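Local coordinates for N5-carboxyaminoimidazole ribonucleotide synthetase (Bacillus anthracis, PDB 3QFF), which probably uses ATP and bicarbonate to convert 5-aminoimidazole ribonucleotide into N5-carboxyaminoimidazole ribonucleotide, a step in purine biosynthesis, at residues Ser104-Lys109 and Leu252-Thr257; Val199-Ser204 and Thr209-Val214; Lys246-Glu251 and Leu258-Phe263. All coordinates share one frame; numbering follows the deposited sequence.

Interaction 1: residues Ser104-Lys109 and Leu252-Thr257; sequences SQLLSK and LELVGT
The seam between the preATP-grasp region and the ATP-grasp region runs through Leu106, which packs against Leu252 and Leu254. Leu106 sits in the first turn of helix 105-110. Its CG lies opposite the backbone N (chi1 -176°), which carries the fork of the side chain toward 252-257; the two methyls then take different partners. The CD1 methyl meets CD1 of Leu252 at 3.8 Å, and these two side chains cross at about a right angle. The other branch, CD2 of Leu106, rests on CD1 of Leu254 at 3.7 Å. All three leucines are buried, and no hydrogen bond joins the two segments. Lys109 is one turn further along the helix. Beyond CG its chain is fully extended. It runs past Leu252 in the opposite sense, so that NZ of Lys109 lies 4.0 Å from CD2 of Leu252.

The leucine pair on the far side is presented by a helix end. Helix 235-251 finishes in a Schellman motif, with positive phi (50°) at Glu253. One of its two bonds back into the last turn runs from Leu254 N to Ala249 O. This turn separates the two leucines by one residue and sets both before helix 105-110. The chain then enters strand 256-264 through Gly256, at backbone angles that would crowd a CB against the carbonyl O of Val255. Leu254 O accepts a hydrogen bond from Arg203 NH1, which ties the turn to strand 195-203.

On the helix side, Gln105 O takes two donors on the same face of its carbonyl plane. They are Lys109 N and, at 3.0 Å, Ser108 OG. Ser104 OG is held by Glu95, and Leu107 touches Leu91, so helix 88-97 lies behind this short helix.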
loop_
_atom_site.group_PDB
_atom_site.type_symbol
_atom_site.label_atom_id
_atom_site.label_comp_id
_atom_site.label_asym_id
_atom_site.label_seq_id
_atom_site.Cartn_x
_atom_site.Cartn_y
_atom_site.Cartn_z
ATOM N N SER A 104 -7.190 25.030 12.240
ATOM C CA SER A 104 -7.373 24.716 13.662
ATOM C C SER A 104 -8.840 24.739 14.101
ATOM O O SER A 104 -9.164 24.269 15.192
ATOM C CB SER A 104 -6.580 25.696 14.533
ATOM O OG SER A 104 -7.005 27.026 14.279
ATOM N N GLN A 105 -9.713 25.285 13.262
ATOM C CA GLN A 105 -11.115 25.503 13.635
ATOM C C GLN A 105 -11.860 24.182 13.828
ATOM O O GLN A 105 -12.549 23.987 14.835
ATOM C CB GLN A 105 -11.841 26.368 12.600
ATOM C CG GLN A 105 -12.756 27.418 13.230
ATOM C CD GLN A 105 -13.984 27.770 12.382
ATOM O OE1 GLN A 105 -13.966 27.683 11.149
ATOM N NE2 GLN A 105 -15.061 28.172 13.054
ATOM N N LEU A 106 -11.712 23.277 12.864
ATOM C CA LEU A 106 -12.382 21.989 12.938
ATOM C C LEU A 106 -11.865 21.162 14.108
ATOM O O LEU A 106 -12.653 20.613 14.881
ATOM C CB LEU A 106 -12.252 21.225 11.619
ATOM C CG LEU A 106 -12.981 19.883 11.499
ATOM C CD1 LEU A 106 -14.360 19.906 12.158
ATOM C CD2 LEU A 106 -13.105 19.526 10.035
ATOM N N LEU A 107 -10.548 21.093 14.249
ATOM C CA LEU A 107 -9.947 20.372 15.366
ATOM C C LEU A 107 -10.483 20.884 16.714
ATOM O O LEU A 107 -10.892 20.081 17.560
ATOM C CB LEU A 107 -8.412 20.426 15.289
ATOM C CG LEU A 107 -7.578 19.595 16.278
ATOM C CD1 LEU A 107 -7.929 18.112 16.239
ATOM C CD2 LEU A 107 -6.092 19.789 15.985
ATOM N N SER A 108 -10.531 22.205 16.897
ATOM C CA SER A 108 -11.034 22.781 18.154
ATOM C C SER A 108 -12.492 22.399 18.468
ATOM O O SER A 108 -12.832 22.098 19.616
ATOM C CB SER A 108 -10.844 24.302 18.192
ATOM O OG SER A 108 -11.917 24.968 17.557
ATOM N N LYS A 109 -13.337 22.388 17.442
ATOM C CA LYS A 109 -14.735 21.976 17.601
ATOM C C LYS A 109 -14.893 20.507 18.044
ATOM O O LYS A 109 -15.746 20.194 18.887
ATOM C CB LYS A 109 -15.509 22.219 16.304
ATOM C CG LYS A 109 -15.632 23.689 15.893
ATOM C CD LYS A 109 -16.189 23.784 14.470
ATOM C CE LYS A 109 -16.361 25.234 14.013
ATOM N NZ LYS A 109 -16.938 25.281 12.618
ATOM N N LEU A 252 -18.724 22.325 7.713
ATOM C CA LEU A 252 -17.552 22.536 8.563
ATOM C C LEU A 252 -16.310 22.966 7.763
ATOM O O LEU A 252 -15.238 23.164 8.333
ATOM C CB LEU A 252 -17.249 21.279 9.388
ATOM C CG LEU A 252 -18.352 20.828 10.360
ATOM C CD1 LEU A 252 -17.985 19.522 11.039
ATOM C CD2 LEU A 252 -18.658 21.915 11.400
ATOM N N GLU A 253 -16.473 23.119 6.450
ATOM C CA GLU A 253 -15.372 23.477 5.534
ATOM C C GLU A 253 -14.131 22.595 5.728
ATOM O O GLU A 253 -12.994 23.081 5.914
ATOM C CB GLU A 253 -15.062 24.985 5.611
ATOM C CG GLU A 253 -16.252 25.846 5.097
ATOM C CD GLU A 253 -16.133 27.344 5.400
ATOM O OE1 GLU A 253 -16.985 28.115 4.892
ATOM O OE2 GLU A 253 -15.212 27.753 6.143
ATOM N N LEU A 254 -14.364 21.283 5.668
ATOM C CA LEU A 254 -13.326 20.302 5.916
ATOM C C LEU A 254 -12.195 20.423 4.911
ATOM O O LEU A 254 -12.435 20.598 3.714
ATOM C CB LEU A 254 -13.900 18.871 5.858
ATOM C CG LEU A 254 -12.948 17.672 5.772
ATOM C CD1 LEU A 254 -12.162 17.438 7.100
ATOM C CD2 LEU A 254 -13.698 16.378 5.363
ATOM N N VAL A 255 -10.967 20.310 5.411
ATOM C CA VAL A 255 -9.819 19.990 4.568
ATOM C C VAL A 255 -9.092 18.813 5.219
ATOM O O VAL A 255 -8.731 18.874 6.387
ATOM C CB VAL A 255 -8.860 21.194 4.380
ATOM C CG1 VAL A 255 -7.588 20.770 3.600
ATOM C CG2 VAL A 255 -9.586 22.355 3.668
ATOM N N GLY A 256 -8.879 17.743 4.461
ATOM C CA GLY A 256 -8.303 16.522 5.001
ATOM C C GLY A 256 -9.367 15.442 5.149
ATOM O O GLY A 256 -10.218 15.263 4.266
ATOM N N THR A 257 -9.334 14.751 6.288
ATOM C CA THR A 257 -10.125 13.547 6.527
ATOM C C THR A 257 -11.056 13.775 7.703
ATOM O O THR A 257 -10.638 14.325 8.733
ATOM C CB THR A 257 -9.187 12.353 6.853
ATOM O OG1 THR A 257 -8.255 12.201 5.784
ATOM C CG2 THR A 257 -9.961 11.035 6.994
#

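Interaction 2: residues Val199-Ser204 and Thr209-Val214; sequences VIVIRS and TKVFPV
Ile200 and Phe212 meet through their first torsions. In Ile200, CG1 stands opposite the carbonyl carbon (chi1 -52°), which puts CG2, with CB, next to the ring. Phe212 has CG opposite its own carbonyl carbon (chi1 -79°). This sets the ring beside the Ile200 and Ile202 side chains, with CD1 of Phe212 3.7 Å from CB of Ile200. Ile202 adds CG1, 3.9 Å from CE1 of Phe212, in an oblique approach. Ile200 O lies at the ring edge, near its plane.

The backbones form a beta hairpin. Ile202 and Lys210 are an antiparallel hydrogen-bonded pair. Ile202 N donates to Lys210 O at 2.8 Å, and Lys210 N donates back to Ile202 O. Val201 with Val211 and Arg203 with Thr209 are the non-hydrogen-bonded pairs on either side. Phe212 N continues the pattern with a nearly straight bond to Ile200 O, 2.9 Å. There the pattern changes. Ile200 N donates to a water at 2.9 Å, and this water donates to Pro213 O. The buried Phe212 O has no hydrogen-bond partner in the model.

The opposite face carries Val201, Arg203, Thr209 and Val211. CG2 of Val201 touches CG2 of Thr209 at 3.8 Å. OG1 of Thr209 lies beside the aliphatic part of Arg203, 3.6 Å from CG of that residue. The guanidinium group itself bonds through NH1 to Leu254 O.

Helix 235-251 covers this face, with Ala249 against Val201 and Lys246 against Val211. Helix 294-303 covers the other, where Gln297 touches both Ile202 and Phe212. Strand 195-203 is also paired along its second edge with strand 256-264 of the same antiparallel sheet.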
loop_
_atom_site.group_PDB
_atom_site.type_symbol
_atom_site.label_atom_id
_atom_site.label_comp_id
_atom_site.label_asym_id
_atom_site.label_seq_id
_atom_site.Cartn_x
_atom_site.Cartn_y
_atom_site.Cartn_z
ATOM N N VAL A 199 -18.760 6.748 8.455
ATOM C CA VAL A 199 -18.442 7.139 7.086
ATOM C C VAL A 199 -17.202 8.039 7.152
ATOM O O VAL A 199 -17.136 8.966 7.982
ATOM C CB VAL A 199 -19.609 7.939 6.429
ATOM C CG1 VAL A 199 -19.177 8.558 5.093
ATOM C CG2 VAL A 199 -20.838 7.055 6.215
ATOM N N ILE A 200 -16.215 7.735 6.305
ATOM C CA ILE A 200 -15.022 8.557 6.175
ATOM C C ILE A 200 -15.266 9.465 4.975
ATOM O O ILE A 200 -15.575 8.977 3.880
ATOM C CB ILE A 200 -13.731 7.724 5.908
ATOM C CG1 ILE A 200 -13.528 6.590 6.934
ATOM C CG2 ILE A 200 -12.483 8.643 5.830
ATOM C CD1 ILE A 200 -13.175 7.041 8.330
ATOM N N VAL A 201 -15.164 10.772 5.191
ATOM C CA VAL A 201 -15.248 11.727 4.084
ATOM C C VAL A 201 -13.922 12.483 3.915
ATOM O O VAL A 201 -13.223 12.795 4.900
ATOM C CB VAL A 201 -16.503 12.674 4.211
ATOM C CG1 VAL A 201 -16.598 13.285 5.599
ATOM C CG2 VAL A 201 -16.499 13.746 3.122
ATOM N N ILE A 202 -13.567 12.744 2.663
ATOM C CA ILE A 202 -12.320 13.418 2.333
ATOM C C ILE A 202 -12.635 14.678 1.565
ATOM O O ILE A 202 -13.425 14.631 0.621
ATOM C CB ILE A 202 -11.437 12.553 1.392
ATOM C CG1 ILE A 202 -11.320 11.106 1.886
ATOM C CG2 ILE A 202 -10.045 13.240 1.152
ATOM C CD1 ILE A 202 -10.643 10.936 3.258
ATOM N N ARG A 203 -12.012 15.788 1.944
ATOM C CA ARG A 203 -12.176 17.042 1.200
ATOM C C ARG A 203 -10.817 17.686 1.010
ATOM O O ARG A 203 -10.100 17.930 1.983
ATOM C CB ARG A 203 -13.136 18.005 1.915
ATOM C CG ARG A 203 -13.493 19.229 1.081
ATOM C CD ARG A 203 -14.732 19.969 1.608
ATOM N NE ARG A 203 -14.942 21.236 0.895
ATOM C CZ ARG A 203 -14.316 22.382 1.167
ATOM N NH1 ARG A 203 -13.424 22.453 2.139
ATOM N NH2 ARG A 203 -14.585 23.473 0.455
ATOM N N SER A 204 -10.452 17.939 -0.239
ATOM C CA SER A 204 -9.132 18.500 -0.534
ATOM C C SER A 204 -9.074 20.012 -0.293
ATOM O O SER A 204 -10.104 20.667 -0.132
ATOM C CB SER A 204 -8.698 18.169 -1.970
ATOM O OG SER A 204 -9.277 19.064 -2.913
ATOM N N THR A 209 -14.379 16.597 -3.090
ATOM C CA THR A 209 -14.857 15.733 -2.002
ATOM C C THR A 209 -14.989 14.292 -2.472
ATOM O O THR A 209 -15.348 14.031 -3.625
ATOM C CB THR A 209 -16.215 16.259 -1.403
ATOM O OG1 THR A 209 -16.010 17.582 -0.894
ATOM C CG2 THR A 209 -16.688 15.400 -0.249
ATOM N N LYS A 210 -14.674 13.350 -1.582
ATOM C CA LYS A 210 -14.943 11.936 -1.825
ATOM C C LYS A 210 -15.459 11.358 -0.533
ATOM O O LYS A 210 -15.034 11.771 0.544
ATOM C CB LYS A 210 -13.686 11.170 -2.258
ATOM C CG LYS A 210 -13.095 11.532 -3.623
ATOM C CD LYS A 210 -13.904 11.005 -4.804
ATOM C CE LYS A 210 -13.353 11.642 -6.067
ATOM N NZ LYS A 210 -14.167 11.348 -7.253
ATOM N N VAL A 211 -16.361 10.386 -0.642
ATOM C CA VAL A 211 -16.901 9.705 0.525
ATOM C C VAL A 211 -16.657 8.201 0.373
ATOM O O VAL A 211 -16.840 7.621 -0.716
ATOM C CB VAL A 211 -18.406 9.995 0.716
ATOM C CG1 VAL A 211 -18.883 9.548 2.093
ATOM C CG2 VAL A 211 -18.675 11.482 0.543
ATOM N N PHE A 212 -16.209 7.583 1.450
ATOM C CA PHE A 212 -16.048 6.138 1.490
ATOM C C PHE A 212 -17.371 5.452 1.825
ATOM O O PHE A 212 -18.300 6.109 2.301
ATOM C CB PHE A 212 -14.980 5.754 2.508
ATOM C CG PHE A 212 -13.594 5.931 2.000
ATOM C CD1 PHE A 212 -12.848 7.062 2.363
ATOM C CD2 PHE A 212 -13.037 4.991 1.142
ATOM C CE1 PHE A 212 -11.537 7.226 1.896
ATOM C CE2 PHE A 212 -11.721 5.148 0.670
ATOM C CZ PHE A 212 -10.973 6.261 1.049
ATOM N N PRO A 213 -17.467 4.138 1.557
ATOM C CA PRO A 213 -18.729 3.429 1.840
ATOM C C PRO A 213 -19.008 3.365 3.338
ATOM O O PRO A 213 -18.067 3.416 4.147
ATOM C CB PRO A 213 -18.493 2.005 1.290
ATOM C CG PRO A 213 -17.246 2.073 0.468
ATOM C CD PRO A 213 -16.456 3.275 0.924
ATOM N N VAL A 214 -20.280 3.228 3.701
ATOM C CA VAL A 214 -20.673 3.084 5.089
ATOM C C VAL A 214 -20.132 1.782 5.705
ATOM O O VAL A 214 -20.330 0.703 5.163
ATOM C CB VAL A 214 -22.216 3.127 5.280
ATOM C CG1 VAL A 214 -22.555 3.150 6.768
ATOM C CG2 VAL A 214 -22.852 4.335 4.556
HETATM O O HOH W 1 -16.065 4.883 5.596
#

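Interaction 3: residues Lys246-Glu251 and Leu258-Phe263; sequences KVLADE and LAVEMF. With ADP (adenosine-5'-diphosphate), chain C.
Leu248 on the last turns of helix 235-251 faces Val260 on strand 256-264, with their CA atoms 8.7 Å apart, a spacing bridged by side chains alone. Leu248 does the reaching. Its first torsion is well off a staggered value (chi1 -92°), while CD1 is anti to CA (chi2 -176°). This brings CD1 of Leu248 to 3.7 Å from CG1 of Val260, and the same methyl also lies 4.0 Å from CG2 of Val260. A single leucine methyl therefore rests against both branches of the valine. Closer to the helix, CB of Leu248 makes a looser contact with CD2 of Leu258, 4.4 Å. All three residues are buried, and no hydrogen bond crosses between helix and strand.

The strand alternates its residues. Leu258 and Val260 point to the helix. Leu275 of the adjoining strand 270-276 and Leu125 also touch Leu248. The backbone of the strand is held on one edge by Val199 and Val201, and on the other by Asn273, Glu274 and Ala276.

Ala259 and Glu261 turn to the other face of the sheet, where both touch His280. The Glu261 and Glu274 carboxylates lie close together. Further on, Phe263 reaches the bound nucleotide. CE2 of its ring is 3.7 Å from C2' of ADP, an oblique approach to the ribose. CZ of Phe263 comes to 3.8 Å from C5 of ADP, so the ring meets the adenine too. Phe193 stacks on Phe263, and Glu196 and Asn273 are among the residues that hydrogen-bond ADP.

Helix packing on one face of a beta sheet, with nucleotide contacts made from the same strand further along, fits the ATP-grasp fold and its ADP pocket.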
loop_
_atom_site.group_PDB
_atom_site.type_symbol
_atom_site.label_atom_id
_atom_site.label_comp_id
_atom_site.label_asym_id
_atom_site.label_seq_id
_atom_site.Cartn_x
_atom_site.Cartn_y
_atom_site.Cartn_z
ATOM N N LYS A 246 -21.508 14.211 3.852
ATOM C CA LYS A 246 -21.235 15.248 2.848
ATOM C C LYS A 246 -21.643 16.640 3.318
ATOM O O LYS A 246 -20.893 17.601 3.127
ATOM C CB LYS A 246 -21.884 14.908 1.499
ATOM C CG LYS A 246 -21.388 13.579 0.925
ATOM C CD LYS A 246 -21.406 13.513 -0.606
ATOM C CE LYS A 246 -22.675 12.922 -1.162
ATOM N NZ LYS A 246 -22.435 12.343 -2.534
ATOM N N VAL A 247 -22.814 16.755 3.941
ATOM C CA VAL A 247 -23.244 18.051 4.487
ATOM C C VAL A 247 -22.284 18.532 5.571
ATOM O O VAL A 247 -21.878 19.701 5.575
ATOM C CB VAL A 247 -24.726 18.038 4.975
ATOM C CG1 VAL A 247 -25.050 19.283 5.790
ATOM C CG2 VAL A 247 -25.651 17.960 3.782
ATOM N N LEU A 248 -21.881 17.629 6.463
ATOM C CA LEU A 248 -20.901 17.976 7.495
ATOM C C LEU A 248 -19.598 18.496 6.910
ATOM O O LEU A 248 -19.095 19.542 7.332
ATOM C CB LEU A 248 -20.587 16.766 8.373
ATOM C CG LEU A 248 -21.389 16.566 9.641
ATOM C CD1 LEU A 248 -20.819 15.373 10.360
ATOM C CD2 LEU A 248 -21.369 17.806 10.560
ATOM N N ALA A 249 -19.044 17.757 5.956
ATOM C CA ALA A 249 -17.814 18.178 5.289
ATOM C C ALA A 249 -17.940 19.572 4.679
ATOM O O ALA A 249 -17.023 20.390 4.823
ATOM C CB ALA A 249 -17.386 17.165 4.227
ATOM N N ASP A 250 -19.072 19.844 4.022
ATOM C CA ASP A 250 -19.303 21.163 3.427
ATOM C C ASP A 250 -19.469 22.241 4.497
ATOM O O ASP A 250 -18.771 23.249 4.482
ATOM C CB ASP A 250 -20.523 21.166 2.492
ATOM C CG ASP A 250 -20.910 22.587 2.040
ATOM O OD1 ASP A 250 -20.144 23.203 1.260
ATOM O OD2 ASP A 250 -21.976 23.092 2.465
ATOM N N GLU A 251 -20.397 22.014 5.423
ATOM C CA GLU A 251 -20.715 22.994 6.460
ATOM C C GLU A 251 -19.529 23.331 7.379
ATOM O O GLU A 251 -19.355 24.479 7.778
ATOM C CB GLU A 251 -21.904 22.500 7.289
ATOM C CG GLU A 251 -23.230 22.533 6.541
ATOM C CD GLU A 251 -23.716 23.950 6.276
ATOM O OE1 GLU A 251 -23.506 24.836 7.137
ATOM O OE2 GLU A 251 -24.323 24.179 5.212
ATOM N N LEU A 258 -12.318 13.375 7.549
ATOM C CA LEU A 258 -13.266 13.404 8.662
ATOM C C LEU A 258 -13.954 12.049 8.809
ATOM O O LEU A 258 -14.551 11.558 7.865
ATOM C CB LEU A 258 -14.318 14.510 8.457
ATOM C CG LEU A 258 -15.303 14.732 9.618
ATOM C CD1 LEU A 258 -14.578 15.291 10.848
ATOM C CD2 LEU A 258 -16.431 15.689 9.197
ATOM N N ALA A 259 -13.849 11.439 9.986
ATOM C CA ALA A 259 -14.618 10.234 10.275
ATOM C C ALA A 259 -15.872 10.682 11.000
ATOM O O ALA A 259 -15.787 11.444 11.962
ATOM C CB ALA A 259 -13.817 9.287 11.167
ATOM N N VAL A 260 -17.025 10.211 10.546
ATOM C CA VAL A 260 -18.296 10.571 11.171
ATOM C C VAL A 260 -18.875 9.299 11.777
ATOM O O VAL A 260 -19.210 8.372 11.044
ATOM C CB VAL A 260 -19.284 11.158 10.139
ATOM C CG1 VAL A 260 -20.522 11.752 10.848
ATOM C CG2 VAL A 260 -18.597 12.224 9.259
ATOM N N GLU A 261 -18.949 9.225 13.102
ATOM C CA GLU A 261 -19.556 8.056 13.735
ATOM C C GLU A 261 -21.002 8.343 14.062
ATOM O O GLU A 261 -21.331 9.434 14.515
ATOM C CB GLU A 261 -18.792 7.623 14.985
ATOM C CG GLU A 261 -17.389 7.095 14.670
ATOM C CD GLU A 261 -16.728 6.489 15.894
ATOM O OE1 GLU A 261 -16.039 7.230 16.626
ATOM O OE2 GLU A 261 -16.919 5.272 16.137
ATOM N N MET A 262 -21.842 7.338 13.836
ATOM C CA MET A 262 -23.289 7.488 13.815
ATOM C C MET A 262 -23.977 6.296 14.462
ATOM O O MET A 262 -23.412 5.212 14.494
ATOM C CB MET A 262 -23.770 7.602 12.366
ATOM C CG MET A 262 -23.423 8.935 11.694
ATOM S SD MET A 262 -23.729 8.913 9.909
ATOM C CE MET A 262 -22.111 8.499 9.300
ATOM N N PHE A 263 -25.180 6.527 14.995
ATOM C CA PHE A 263 -26.100 5.475 15.432
ATOM C C PHE A 263 -27.263 5.369 14.429
ATOM O O PHE A 263 -27.898 6.381 14.071
ATOM C CB PHE A 263 -26.692 5.779 16.820
ATOM C CG PHE A 263 -25.674 6.038 17.911
ATOM C CD1 PHE A 263 -25.723 7.217 18.642
ATOM C CD2 PHE A 263 -24.701 5.095 18.236
ATOM C CE1 PHE A 263 -24.816 7.468 19.673
ATOM C CE2 PHE A 263 -23.780 5.339 19.262
ATOM C CZ PHE A 263 -23.837 6.529 19.980
HETATM P PB ADP C . -15.937 7.314 23.179
HETATM O O1B ADP C . -15.240 6.822 24.426
HETATM O O2B ADP C . -15.550 8.729 22.806
HETATM O O3B ADP C . -15.888 6.327 22.037
HETATM P PA ADP C . -18.809 7.410 22.677
HETATM O O1A ADP C . -18.453 6.951 21.278
HETATM O O2A ADP C . -19.569 8.700 22.883
HETATM O O3A ADP C . -17.494 7.427 23.628
HETATM O "O5'" ADP C . -19.703 6.259 23.354
HETATM C "C5'" ADP C . -19.136 4.976 23.612
HETATM C "C4'" ADP C . -20.194 3.905 23.394
HETATM O "O4'" ADP C . -21.303 4.153 24.262
HETATM C "C3'" ADP C . -20.739 3.924 21.974
HETATM O "O3'" ADP C . -20.071 2.962 21.153
HETATM C "C2'" ADP C . -22.213 3.608 22.136
HETATM O "O2'" ADP C . -22.433 2.206 21.957
HETATM C "C1'" ADP C . -22.545 3.977 23.573
HETATM N N9 ADP C . -23.335 5.240 23.609
HETATM C C8 ADP C . -22.830 6.487 23.718
HETATM N N7 ADP C . -23.815 7.420 23.723
HETATM C C5 ADP C . -24.986 6.770 23.617
HETATM C C6 ADP C . -26.420 7.155 23.561
HETATM N N6 ADP C . -26.804 8.455 23.624
HETATM N N1 ADP C . -27.331 6.156 23.445
HETATM C C2 ADP C . -26.970 4.860 23.380
HETATM N N3 ADP C . -25.691 4.446 23.424
HETATM C C4 ADP C . -24.670 5.334 23.544
#

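Overall arrangement
From the N terminus, the chain first passes 104-109, whose partner 252-257 comes much later. Interaction 1 thus closes a long loop with 142 residues between its segments. Interaction 2 is nested inside it as a short hairpin with four residues between its segments. Interaction 3 opens after interaction 2 has closed. Its first segment, 246-251, precedes 252-257 and its second follows, so it crosses interaction 1. Strand 256-264 is used by interactions 1 and 3 and neighbours strand 195-203 of interaction 2. Interaction 1 links the preATP-grasp region to the ATP-grasp region, while interaction 2 pairs two neighbouring strands and interaction 3 packs helix 235-251 on the sheet, both within the ATP-grasp region.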